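Local coordinates for synaptotagmin-4 (Rattus norvegicus, PDB 1W15), which takes part in the mobility of neuronal dense-core vesicles through its interaction with the kinesin KIF1A and is represented here by its second C2 domain, C2B, at residues A[17-22]-A[37-42]; A[56-61]-A[99-104]; A[67-72]-A[86-91]. One frame throughout, in Å; residues are numbered along the deposited sequence.

How the contacts relate
Contacts 1 and 2 are antiparallel strand pairs in the two facing sheets of the C2 sandwich, while contact 3 bridges those sheets near one edge. Contact 1 is buried, contacts 2 and 3 only partly so. Leu19 and Val21 of contact 1 meet Phe102 of contact 2 in the core. Contact 3 takes one strand from each sheet: 64-70 beside 53-61 of contact 2, and 80-89 beside 31-40 of contact 1. Contacts 1 and 2 have apolar inner faces and outer faces with a salt bridge or a shared carboxylate, whereas contact 3, with no hydrogen bond across it, sets lysine methylenes against phenylalanine rings. Across a subunit boundary, Lys38 packs on Phe86 of a neighbouring copy.

Contact 1 of 3, residues A[17-22]-A[37-42]; sequences GELLVS and LKARHL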
loop_
_atom_site.group_PDB
_atom_site.type_symbol
_atom_site.label_atom_id
_atom_site.label_comp_id
_atom_site.label_asym_id
_atom_site.label_seq_id
_atom_site.Cartn_x
_atom_site.Cartn_y
_atom_site.Cartn_z
ATOM N N GLY A 17 -4.133 -23.019 -1.144
ATOM C CA GLY A 17 -4.410 -21.608 -1.213
ATOM C C GLY A 17 -3.340 -20.789 -1.922
ATOM O O GLY A 17 -2.397 -21.316 -2.512
ATOM N N GLU A 18 -3.534 -19.483 -1.889
ATOM C CA GLU A 18 -2.680 -18.533 -2.618
ATOM C C GLU A 18 -2.339 -17.336 -1.755
ATOM O O GLU A 18 -3.101 -16.975 -0.858
ATOM C CB GLU A 18 -3.423 -17.964 -3.820
ATOM C CG GLU A 18 -3.715 -18.911 -4.962
ATOM C CD GLU A 18 -4.574 -18.223 -6.011
ATOM O OE1 GLU A 18 -4.064 -17.344 -6.715
ATOM O OE2 GLU A 18 -5.748 -18.568 -6.111
ATOM N N LEU A 19 -1.220 -16.683 -2.075
ATOM C CA LEU A 19 -0.702 -15.582 -1.278
ATOM C C LEU A 19 -0.253 -14.483 -2.224
ATOM O O LEU A 19 0.424 -14.754 -3.235
ATOM C CB LEU A 19 0.492 -16.014 -0.422
ATOM C CG LEU A 19 1.040 -14.936 0.539
ATOM C CD1 LEU A 19 0.016 -14.646 1.643
ATOM C CD2 LEU A 19 2.414 -15.337 1.174
ATOM N N LEU A 20 -0.738 -13.275 -1.961
ATOM C CA LEU A 20 -0.417 -12.121 -2.820
ATOM C C LEU A 20 0.661 -11.298 -2.107
ATOM O O LEU A 20 0.471 -10.863 -0.937
ATOM C CB LEU A 20 -1.690 -11.279 -3.021
ATOM C CG LEU A 20 -1.521 -9.975 -3.790
ATOM C CD1 LEU A 20 -1.093 -10.228 -5.253
ATOM C CD2 LEU A 20 -2.891 -9.186 -3.733
ATOM N N VAL A 21 1.797 -11.084 -2.786
ATOM C CA VAL A 21 2.920 -10.394 -2.132
ATOM C C VAL A 21 3.495 -9.382 -3.124
ATOM O O VAL A 21 3.314 -9.556 -4.334
ATOM C CB VAL A 21 4.042 -11.334 -1.616
ATOM C CG1 VAL A 21 3.521 -12.254 -0.460
ATOM C CG2 VAL A 21 4.707 -12.142 -2.772
ATOM N N SER A 22 4.059 -8.291 -2.611
ATOM C CA SER A 22 4.688 -7.301 -3.501
ATOM C C SER A 22 6.084 -7.046 -2.970
ATOM O O SER A 22 6.267 -6.982 -1.732
ATOM C CB SER A 22 3.870 -5.984 -3.502
ATOM O OG SER A 22 4.425 -5.044 -4.390
ATOM N N LEU A 37 0.229 -8.989 1.326
ATOM C CA LEU A 37 -0.991 -8.272 1.014
ATOM C C LEU A 37 -2.191 -9.087 1.510
ATOM O O LEU A 37 -2.900 -8.629 2.417
ATOM C CB LEU A 37 -1.083 -7.966 -0.482
ATOM C CG LEU A 37 -0.065 -6.859 -0.830
ATOM C CD1 LEU A 37 0.473 -6.913 -2.271
ATOM C CD2 LEU A 37 -0.798 -5.514 -0.602
ATOM N N LYS A 38 -2.407 -10.273 0.935
ATOM C CA LYS A 38 -3.641 -11.061 1.218
ATOM C C LYS A 38 -3.365 -12.523 0.960
ATOM O O LYS A 38 -2.482 -12.870 0.195
ATOM C CB LYS A 38 -4.790 -10.730 0.237
ATOM C CG LYS A 38 -4.944 -9.380 -0.231
ATOM C CD LYS A 38 -6.184 -9.277 -1.162
ATOM C CE LYS A 38 -6.396 -7.796 -1.525
ATOM N NZ LYS A 38 -7.672 -7.521 -2.312
ATOM N N ALA A 39 -4.125 -13.393 1.600
ATOM C CA ALA A 39 -4.153 -14.805 1.204
ATOM C C ALA A 39 -5.605 -15.133 0.836
ATOM O O ALA A 39 -6.545 -14.495 1.338
ATOM C CB ALA A 39 -3.696 -15.684 2.385
ATOM N N ARG A 40 -5.807 -16.159 0.014
ATOM C CA ARG A 40 -7.143 -16.630 -0.300
ATOM C C ARG A 40 -7.139 -18.132 -0.563
ATOM O O ARG A 40 -6.069 -18.732 -0.827
ATOM C CB ARG A 40 -7.719 -15.881 -1.518
ATOM C CG ARG A 40 -7.078 -16.263 -2.835
ATOM C CD ARG A 40 -7.476 -15.380 -4.025
ATOM N NE ARG A 40 -6.655 -15.633 -5.219
ATOM C CZ ARG A 40 -6.660 -14.860 -6.313
ATOM N NH1 ARG A 40 -7.452 -13.785 -6.381
ATOM N NH2 ARG A 40 -5.895 -15.172 -7.353
ATOM N N HIS A 41 -8.344 -18.718 -0.492
ATOM C CA HIS A 41 -8.592 -20.141 -0.696
ATOM C C HIS A 41 -7.766 -20.997 0.242
ATOM O O HIS A 41 -7.307 -22.060 -0.149
ATOM C CB HIS A 41 -8.317 -20.567 -2.152
ATOM C CG HIS A 41 -9.006 -19.724 -3.184
ATOM N ND1 HIS A 41 -10.365 -19.476 -3.165
ATOM C CD2 HIS A 41 -8.530 -19.121 -4.299
ATOM C CE1 HIS A 41 -10.686 -18.710 -4.194
ATOM N NE2 HIS A 41 -9.588 -18.473 -4.892
ATOM N N LEU A 42 -7.568 -20.530 1.474
ATOM C CA LEU A 42 -6.847 -21.313 2.480
ATOM C C LEU A 42 -7.700 -22.518 2.899
ATOM O O LEU A 42 -8.906 -22.373 3.017
ATOM C CB LEU A 42 -6.491 -20.444 3.690
ATOM C CG LEU A 42 -5.467 -19.333 3.427
ATOM C CD1 LEU A 42 -5.272 -18.508 4.702
ATOM C CD2 LEU A 42 -4.117 -19.832 2.848
#
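Glu18 and Arg40 sit opposite each other as a hydrogen-bonded antiparallel pair, and their side chains run side by side in the same direction. Arg40 CG takes the crowded position between backbone N and carbonyl carbon (chi1 72°), and the chain then runs extended to NE, bringing the guanidinium edge to the carboxylate. Arg40 NH2 gives a 2.9 Å bond to Glu18 OE1; OE1 lies near the guanidinium plane, while NH2 comes to it from above the carboxylate plane. The two planes are turned 63° apart, and the second leg, Arg40 NE to Glu18 OE2 at 3.2 Å, is weak. The same OE2 reaches the His41 ring edge at CD2, 3.4 Å away, and Trp147 adds a cation-pi contact to Arg40. The strands belong to the hairpin 18-26/31-40 of the C2 beta sandwich, whose regular pairing breaks in a classic beta bulge: Leu37 and Lys38 both face Leu20, whose O accepts from Leu37 N at 2.9 Å and weakly from Lys38 N. Leu20 lies alongside the Lys38 aliphatic chain, while Leu37 crosses Leu20 obliquely, its CB 3.9 Å from Leu20 CG. On the other face Leu19 CD1 touches Ala39 CB at 3.9 Å, and Leu19 continues onto Val104. Just before the strand, Gly17 CA comes to 3.1 Å from His41 O, where a CB would clash.

Contact 2 of 3, residues A[56-61]-A[99-104]; sequences KVNLYH and SVEFLV
Val57 CG1 meets Val100 CG1 at 3.5 Å, a close fit for two methyl groups, in the interior of the C2 beta sandwich. The strands 53-61 and 98-106 run antiparallel here, and Val57, Leu59, Val100 and Phe102 all turn toward the opposite sheet. Val57 lies alongside Phe102 and points the same way, its CG2 3.8 Å from ring atom CD2, while Leu59 crosses Val100 obliquely with CD1 at 3.8 Å from Val100 CG2. Phe102 goes on to Val34 and Val36 of the facing layer. Between these inward pairs, paired backbone bonds join Lys56 to Leu103, Asn58 to Glu101 and Tyr60 to Ser99. The outer face is largely polar, Leu103 apart, and its bonds gather on Glu101, extended with CG anti to the backbone N (chi1 178°). Its OE2 is held in a salt bridge by Arg118, and its OE1 takes two donors, both from above the carboxylate plane. Asn58 ND2 reaches Glu101 OE1 at 2.9 Å, nearly straight (170°); the other donor is the hydroxyl of Tyr60, a residue whose ring plane is turned 74° from the carboxylate plane. An alanine in place of Tyr60 would remove the hydroxyl donor and the ring beside Glu101, and would probably leave the carboxylate less firmly fixed. Tyr60 OH lies 2.7 Å from Glu101 OE1, while Tyr60 CE2 rests 3.7 Å from Glu101 CB, at the ring edge.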
loop_
_atom_site.group_PDB
_atom_site.type_symbol
_atom_site.label_atom_id
_atom_site.label_comp_id
_atom_site.label_asym_id
_atom_site.label_seq_id
_atom_site.Cartn_x
_atom_site.Cartn_y
_atom_site.Cartn_z
ATOM N N LYS A 56 4.581 -15.430 8.399
ATOM C CA LYS A 56 5.934 -15.215 8.852
ATOM C C LYS A 56 6.807 -15.118 7.622
ATOM O O LYS A 56 6.624 -15.891 6.671
ATOM C CB LYS A 56 6.383 -16.441 9.671
ATOM C CG LYS A 56 7.773 -16.272 10.208
ATOM C CD LYS A 56 7.847 -16.840 11.575
ATOM C CE LYS A 56 9.244 -16.725 12.110
ATOM N NZ LYS A 56 9.310 -17.585 13.287
ATOM N N VAL A 57 7.746 -14.180 7.650
ATOM C CA VAL A 57 8.607 -13.898 6.516
ATOM C C VAL A 57 10.073 -14.042 6.996
ATOM O O VAL A 57 10.513 -13.310 7.887
ATOM C CB VAL A 57 8.378 -12.482 5.932
ATOM C CG1 VAL A 57 9.214 -12.294 4.617
ATOM C CG2 VAL A 57 6.869 -12.213 5.635
ATOM N N ASN A 58 10.819 -14.980 6.418
ATOM C CA ASN A 58 12.232 -15.189 6.786
ATOM C C ASN A 58 13.093 -14.743 5.616
ATOM O O ASN A 58 12.784 -15.085 4.488
ATOM C CB ASN A 58 12.495 -16.677 7.106
ATOM C CG ASN A 58 11.806 -17.131 8.379
ATOM O OD1 ASN A 58 11.783 -16.382 9.352
ATOM N ND2 ASN A 58 11.234 -18.355 8.392
ATOM N N LEU A 59 14.205 -14.059 5.892
ATOM C CA LEU A 59 15.131 -13.622 4.854
ATOM C C LEU A 59 16.417 -14.413 5.039
ATOM O O LEU A 59 16.925 -14.494 6.159
ATOM C CB LEU A 59 15.444 -12.139 5.062
ATOM C CG LEU A 59 16.339 -11.499 4.002
ATOM C CD1 LEU A 59 15.569 -11.289 2.729
ATOM C CD2 LEU A 59 16.907 -10.181 4.496
ATOM N N TYR A 60 16.926 -15.000 3.943
ATOM C CA TYR A 60 18.123 -15.866 3.993
ATOM C C TYR A 60 19.191 -15.242 3.129
ATOM O O TYR A 60 18.892 -14.795 2.010
ATOM C CB TYR A 60 17.814 -17.225 3.402
ATOM C CG TYR A 60 16.866 -17.995 4.297
ATOM C CD1 TYR A 60 17.361 -18.707 5.408
ATOM C CD2 TYR A 60 15.483 -17.979 4.059
ATOM C CE1 TYR A 60 16.494 -19.405 6.291
ATOM C CE2 TYR A 60 14.622 -18.692 4.907
ATOM C CZ TYR A 60 15.136 -19.392 6.024
ATOM O OH TYR A 60 14.260 -20.078 6.870
ATOM N N HIS A 61 20.417 -15.260 3.632
ATOM C CA HIS A 61 21.612 -14.994 2.792
ATOM C C HIS A 61 22.374 -16.309 2.624
ATOM O O HIS A 61 22.949 -16.828 3.577
ATOM C CB HIS A 61 22.460 -13.947 3.482
ATOM C CG HIS A 61 23.617 -13.471 2.655
ATOM N ND1 HIS A 61 24.622 -12.677 3.174
ATOM C CD2 HIS A 61 23.925 -13.670 1.349
ATOM C CE1 HIS A 61 25.499 -12.413 2.220
ATOM N NE2 HIS A 61 25.100 -13.004 1.106
ATOM N N SER A 99 17.270 -14.979 -0.452
ATOM C CA SER A 99 15.972 -15.533 -0.751
ATOM C C SER A 99 15.011 -15.146 0.375
ATOM O O SER A 99 15.465 -14.797 1.458
ATOM C CB SER A 99 16.072 -17.034 -0.916
ATOM O OG SER A 99 16.513 -17.615 0.286
ATOM N N VAL A 100 13.706 -15.216 0.102
ATOM C CA VAL A 100 12.667 -14.798 1.059
ATOM C C VAL A 100 11.689 -15.979 1.176
ATOM O O VAL A 100 11.298 -16.556 0.158
ATOM C CB VAL A 100 11.893 -13.542 0.591
ATOM C CG1 VAL A 100 10.828 -13.089 1.638
ATOM C CG2 VAL A 100 12.874 -12.354 0.277
ATOM N N GLU A 101 11.353 -16.340 2.403
ATOM C CA GLU A 101 10.497 -17.493 2.644
ATOM C C GLU A 101 9.270 -16.938 3.322
ATOM O O GLU A 101 9.401 -16.295 4.362
ATOM C CB GLU A 101 11.212 -18.476 3.576
ATOM C CG GLU A 101 10.414 -19.733 3.956
ATOM C CD GLU A 101 11.174 -20.582 5.018
ATOM O OE1 GLU A 101 11.681 -20.012 6.008
ATOM O OE2 GLU A 101 11.257 -21.828 4.873
ATOM N N PHE A 102 8.088 -17.242 2.786
ATOM C CA PHE A 102 6.807 -16.856 3.395
ATOM C C PHE A 102 6.127 -18.120 3.918
ATOM O O PHE A 102 6.025 -19.145 3.173
ATOM C CB PHE A 102 5.871 -16.230 2.358
ATOM C CG PHE A 102 6.403 -14.994 1.720
ATOM C CD1 PHE A 102 7.213 -15.079 0.566
ATOM C CD2 PHE A 102 6.058 -13.725 2.235
ATOM C CE1 PHE A 102 7.710 -13.925 -0.023
ATOM C CE2 PHE A 102 6.556 -12.558 1.626
ATOM C CZ PHE A 102 7.357 -12.655 0.511
ATOM N N LEU A 103 5.680 -18.055 5.170
ATOM C CA LEU A 103 4.959 -19.150 5.803
ATOM C C LEU A 103 3.609 -18.619 6.256
ATOM O O LEU A 103 3.550 -17.661 7.021
ATOM C CB LEU A 103 5.756 -19.680 7.019
ATOM C CG LEU A 103 7.202 -20.037 6.588
ATOM C CD1 LEU A 103 8.160 -19.702 7.656
ATOM C CD2 LEU A 103 7.288 -21.459 6.098
ATOM N N VAL A 104 2.541 -19.241 5.764
ATOM C CA VAL A 104 1.198 -18.984 6.239
ATOM C C VAL A 104 0.899 -20.047 7.326
ATOM O O VAL A 104 0.944 -21.252 7.033
ATOM C CB VAL A 104 0.158 -19.043 5.089
ATOM C CG1 VAL A 104 -1.242 -18.688 5.655
ATOM C CG2 VAL A 104 0.566 -18.085 3.873
#

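Contact 3 of 3, residues A[67-72]-A[86-91]; sequences SKKKTH and FVFDIP
Ser67 opens the contact at the edge of the Phe88 ring. With OG anti to the backbone N, its hydroxyl oxygen lies near the ring plane, 3.3 Å from Phe88 CE1, and the side chain is also about 3 Å from a bound sodium ion. Lys69 does most of the work: its CB sits squarely over one face of the Phe86 ring, 3.6 Å from the centroid and 12° off the normal, a CH-pi contact. Chi1 of -53° sets Lys69 CG anti to the carbonyl carbon, 3.4 Å from Phe88 CZ; the bend at chi2 (-73°) then turns CD and CE, and the Lys69 and Phe88 side chains reach toward each other tip to tip. Lys70 turns its side chain away, but its carbonyl O approaches Phe86 CZ at 3.5 Å. Thr71 crosses Phe86 at about a right angle, with CG2 4.1 Å from CZ, while its OG1 donates to His72 O at 2.8 Å and is also hydrogen-bonded to Val55 N. The axes of 67-70 and 86-89 come no closer than 8.6 Å, as suits edge strands of two different sheets meeting through side chains. This is one border of the C2 beta sandwich, and the lysine-rich run 68-70 is consistent with the polybasic strand of synaptotagmin C2B domains.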
loop_
_atom_site.group_PDB
_atom_site.type_symbol
_atom_site.label_atom_id
_atom_site.label_comp_id
_atom_site.label_asym_id
_atom_site.label_seq_id
_atom_site.Cartn_x
_atom_site.Cartn_y
_atom_site.Cartn_z
ATOM N N SER A 67 17.167 -12.396 8.872
ATOM C CA SER A 67 16.122 -11.541 9.436
ATOM C C SER A 67 14.813 -12.277 9.416
ATOM O O SER A 67 14.660 -13.210 8.624
ATOM C CB SER A 67 16.010 -10.242 8.617
ATOM O OG SER A 67 15.087 -9.337 9.225
ATOM N N LYS A 68 13.861 -11.862 10.271
ATOM C CA LYS A 68 12.530 -12.468 10.267
ATOM C C LYS A 68 11.482 -11.400 10.627
ATOM O O LYS A 68 11.792 -10.473 11.390
ATOM C CB LYS A 68 12.448 -13.687 11.229
ATOM C CG LYS A 68 12.761 -13.340 12.665
ATOM C CD LYS A 68 12.643 -14.520 13.636
ATOM C CE LYS A 68 12.737 -14.005 15.082
ATOM N NZ LYS A 68 12.457 -15.093 16.094
ATOM N N LYS A 69 10.264 -11.543 10.109
ATOM C CA LYS A 69 9.154 -10.624 10.391
ATOM C C LYS A 69 7.917 -11.465 10.498
ATOM O O LYS A 69 7.899 -12.594 10.029
ATOM C CB LYS A 69 8.945 -9.664 9.203
ATOM C CG LYS A 69 10.206 -8.895 8.748
ATOM C CD LYS A 69 10.636 -7.794 9.689
ATOM C CE LYS A 69 11.832 -7.063 9.055
ATOM N NZ LYS A 69 12.291 -6.079 10.023
ATOM N N LYS A 70 6.868 -10.931 11.098
ATOM C CA LYS A 70 5.583 -11.610 11.050
ATOM C C LYS A 70 4.445 -10.627 11.089
ATOM O O LYS A 70 4.617 -9.504 11.619
ATOM C CB LYS A 70 5.462 -12.701 12.105
ATOM C CG LYS A 70 5.148 -12.296 13.448
ATOM C CD LYS A 70 5.213 -13.562 14.326
ATOM C CE LYS A 70 5.205 -13.152 15.796
ATOM N NZ LYS A 70 5.572 -14.328 16.685
ATOM N N THR A 71 3.330 -11.006 10.457
ATOM C CA THR A 71 2.143 -10.175 10.446
ATOM C C THR A 71 1.320 -10.445 11.658
ATOM O O THR A 71 1.569 -11.403 12.387
ATOM C CB THR A 71 1.237 -10.445 9.199
ATOM O OG1 THR A 71 0.594 -11.730 9.353
ATOM C CG2 THR A 71 2.042 -10.509 7.868
ATOM N N HIS A 72 0.297 -9.615 11.825
ATOM C CA HIS A 72 -0.780 -9.854 12.790
ATOM C C HIS A 72 -1.613 -11.005 12.309
ATOM O O HIS A 72 -1.535 -11.420 11.138
ATOM C CB HIS A 72 -1.668 -8.620 12.905
ATOM C CG HIS A 72 -0.965 -7.447 13.506
ATOM N ND1 HIS A 72 -1.007 -7.170 14.861
ATOM C CD2 HIS A 72 -0.145 -6.517 12.953
ATOM C CE1 HIS A 72 -0.287 -6.086 15.106
ATOM N NE2 HIS A 72 0.248 -5.672 13.966
ATOM N N PHE A 86 7.128 -4.634 5.201
ATOM C CA PHE A 86 8.359 -4.790 5.961
ATOM C C PHE A 86 9.528 -4.299 5.157
ATOM O O PHE A 86 9.539 -4.413 3.903
ATOM C CB PHE A 86 8.614 -6.262 6.298
ATOM C CG PHE A 86 7.447 -6.915 7.047
ATOM C CD1 PHE A 86 7.194 -6.593 8.380
ATOM C CD2 PHE A 86 6.640 -7.868 6.398
ATOM C CE1 PHE A 86 6.111 -7.196 9.085
ATOM C CE2 PHE A 86 5.533 -8.491 7.120
ATOM C CZ PHE A 86 5.295 -8.127 8.435
ATOM N N VAL A 87 10.520 -3.804 5.875
ATOM C CA VAL A 87 11.758 -3.342 5.230
ATOM C C VAL A 87 12.904 -4.253 5.690
ATOM O O VAL A 87 13.159 -4.364 6.907
ATOM C CB VAL A 87 12.050 -1.840 5.596
ATOM C CG1 VAL A 87 13.400 -1.334 5.015
ATOM C CG2 VAL A 87 10.945 -0.991 5.097
ATOM N N PHE A 88 13.618 -4.863 4.725
ATOM C CA PHE A 88 14.803 -5.697 5.047
ATOM C C PHE A 88 16.066 -5.011 4.616
ATOM O O PHE A 88 16.132 -4.489 3.522
ATOM C CB PHE A 88 14.750 -7.030 4.329
ATOM C CG PHE A 88 13.734 -7.964 4.873
ATOM C CD1 PHE A 88 13.943 -8.612 6.099
ATOM C CD2 PHE A 88 12.579 -8.249 4.147
ATOM C CE1 PHE A 88 13.013 -9.534 6.604
ATOM C CE2 PHE A 88 11.620 -9.154 4.653
ATOM C CZ PHE A 88 11.851 -9.803 5.897
ATOM N N ASP A 89 17.062 -5.011 5.481
ATOM C CA ASP A 89 18.457 -4.657 5.088
ATOM C C ASP A 89 19.128 -5.801 4.319
ATOM O O ASP A 89 19.021 -6.960 4.713
ATOM C CB ASP A 89 19.277 -4.392 6.354
ATOM C CG ASP A 89 18.843 -3.126 7.072
ATOM O OD1 ASP A 89 18.515 -2.124 6.403
ATOM O OD2 ASP A 89 18.806 -3.033 8.315
ATOM N N ILE A 90 19.799 -5.502 3.218
ATOM C CA ILE A 90 20.453 -6.519 2.428
ATOM C C ILE A 90 21.932 -6.271 2.678
ATOM O O ILE A 90 22.430 -5.182 2.403
ATOM C CB ILE A 90 20.086 -6.389 0.898
ATOM C CG1 ILE A 90 18.575 -6.524 0.680
ATOM C CG2 ILE A 90 20.883 -7.384 0.039
ATOM C CD1 ILE A 90 17.950 -7.882 1.154
ATOM N N PRO A 91 22.621 -7.247 3.268
ATOM C CA PRO A 91 24.024 -7.042 3.672
ATOM C C PRO A 91 25.021 -7.252 2.546
ATOM O O PRO A 91 26.201 -7.368 2.813
ATOM C CB PRO A 91 24.228 -8.106 4.757
ATOM C CG PRO A 91 23.332 -9.253 4.323
ATOM C CD PRO A 91 22.126 -8.594 3.631
#